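Local coordinates for serine protease inhibitor 4, isoform B (Drosophila melanogaster, PDB 4P0F), which probably inhibits serine and cysteine endopeptidases, at residues Ala168-Gly173 with Glu330-Thr335. Numbering follows the deposited sequence.
Sequences AIHFKG and EAAAAT
Ile169 and Phe171 pair with Ala333 and Ala331 through the antiparallel backbone of serpin sheet A in its cleaved form, where strand 328-341, the inserted reactive-centre loop, runs between strands 161-174 and 311-324. Each pair shares two N-H...O bonds, such as Phe171 N to Ala331 O at 2.8 Å and Ala333 N to Ile169 O at 3.0 Å. The face bearing these four side chains is the tightly packed one. Ile169 CG2 rests 3.8 Å from Ala333 CB, and Phe373 touches Ile169, Ala331 and Ala333; the small alanine methyls probably let the inserted strand pack closely here.

The other face turns polar toward Lys172. With CG anti to its backbone N (chi1 -176°) and its chain extended, Glu330 reaches across toward His170 on the neighbouring strand. Its OE2 accepts a nearly straight bond from His170 NE2 (2.7 Å, 170° at the hydrogen) and a second from Asn145 ND2, so two donors grip this oxygen of the buried glutamate. An alanine in place of Glu330 would probably leave His170 NE2 and Asn145 ND2 without their shared acceptor and Lys172 without the carboxylate that faces it. The solvent side is looser: exposed Lys172 is held to Glu330 by a long salt bridge, NZ to OE1 at 3.6 Å, and by a water that joins the same two atoms. At the histidine, OE2 of Glu330 lies in the imidazole plane and accepts through its anti lone pair, although the carboxylate is turned 78° from the ring.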
# COMPACT_ATOMS: atom_id res chain seq x y z
N ALA A 168 4.49 0.67 -8.71
CA ALA A 168 5.33 -0.16 -7.85
C ALA A 168 6.03 0.73 -6.84
O ALA A 168 6.34 1.88 -7.13
CB ALA A 168 6.34 -0.93 -8.68
N ILE A 169 6.26 0.20 -5.65
CA ILE A 169 6.94 0.94 -4.59
C ILE A 169 7.90 0.01 -3.86
O ILE A 169 7.60 -1.15 -3.61
CB ILE A 169 5.91 1.58 -3.61
CG1 ILE A 169 6.61 2.32 -2.46
CG2 ILE A 169 4.94 0.54 -3.08
CD1 ILE A 169 5.67 3.26 -1.70
N HIS A 170 9.09 0.53 -3.56
CA HIS A 170 10.10 -0.23 -2.84
C HIS A 170 10.73 0.63 -1.76
O HIS A 170 11.11 1.77 -2.00
CB HIS A 170 11.19 -0.73 -3.78
CG HIS A 170 12.27 -1.50 -3.09
ND1 HIS A 170 13.49 -0.95 -2.78
CD2 HIS A 170 12.29 -2.77 -2.62
CE1 HIS A 170 14.23 -1.86 -2.15
NE2 HIS A 170 13.53 -2.97 -2.05
N PHE A 171 10.84 0.04 -0.58
CA PHE A 171 11.43 0.69 0.58
C PHE A 171 12.49 -0.20 1.19
O PHE A 171 12.26 -1.39 1.41
CB PHE A 171 10.36 1.01 1.61
CG PHE A 171 10.91 1.46 2.93
CD1 PHE A 171 11.47 2.71 3.08
CD2 PHE A 171 10.86 0.61 4.02
CE1 PHE A 171 11.97 3.12 4.31
CE2 PHE A 171 11.36 1.01 5.26
CZ PHE A 171 11.91 2.27 5.40
N LYS A 172 13.65 0.38 1.47
CA LYS A 172 14.67 -0.29 2.27
C LYS A 172 15.32 0.73 3.18
O LYS A 172 15.98 1.66 2.71
CB LYS A 172 15.71 -0.98 1.39
CG LYS A 172 16.87 -1.59 2.20
CD LYS A 172 16.94 -3.09 2.02
CE LYS A 172 18.21 -3.66 2.65
NZ LYS A 172 18.36 -5.11 2.39
N GLY A 173 15.11 0.57 4.48
CA GLY A 173 15.61 1.52 5.45
C GLY A 173 16.40 0.81 6.53
O GLY A 173 16.14 -0.35 6.83
N GLU A 330 12.61 -3.89 4.97
CA GLU A 330 12.46 -3.83 3.53
C GLU A 330 11.03 -4.16 3.20
O GLU A 330 10.47 -5.12 3.73
CB GLU A 330 13.42 -4.78 2.80
CG GLU A 330 13.33 -4.64 1.29
CD GLU A 330 14.42 -5.36 0.52
OE1 GLU A 330 15.15 -6.18 1.11
OE2 GLU A 330 14.55 -5.08 -0.71
N ALA A 331 10.43 -3.34 2.34
CA ALA A 331 9.04 -3.52 1.96
C ALA A 331 8.87 -3.18 0.50
O ALA A 331 9.61 -2.37 -0.04
CB ALA A 331 8.12 -2.66 2.81
N ALA A 332 7.89 -3.82 -0.13
CA ALA A 332 7.59 -3.54 -1.52
C ALA A 332 6.13 -3.84 -1.78
O ALA A 332 5.52 -4.64 -1.09
CB ALA A 332 8.48 -4.38 -2.44
N ALA A 333 5.59 -3.19 -2.80
CA ALA A 333 4.24 -3.48 -3.22
C ALA A 333 4.07 -3.06 -4.67
O ALA A 333 4.85 -2.26 -5.18
CB ALA A 333 3.23 -2.75 -2.34
N ALA A 334 3.04 -3.59 -5.31
CA ALA A 334 2.65 -3.11 -6.62
C ALA A 334 1.16 -3.28 -6.79
O ALA A 334 0.55 -4.17 -6.19
CB ALA A 334 3.41 -3.83 -7.73
N THR A 335 0.57 -2.38 -7.59
CA THR A 335 -0.83 -2.43 -7.93
C THR A 335 -0.97 -2.39 -9.46
O THR A 335 -0.38 -1.53 -10.10
CB THR A 335 -1.62 -1.25 -7.32
OG1 THR A 335 -1.35 -1.15 -5.92
CG2 THR A 335 -3.11 -1.44 -7.53
O HOH W 1 16.23 -6.88 3.27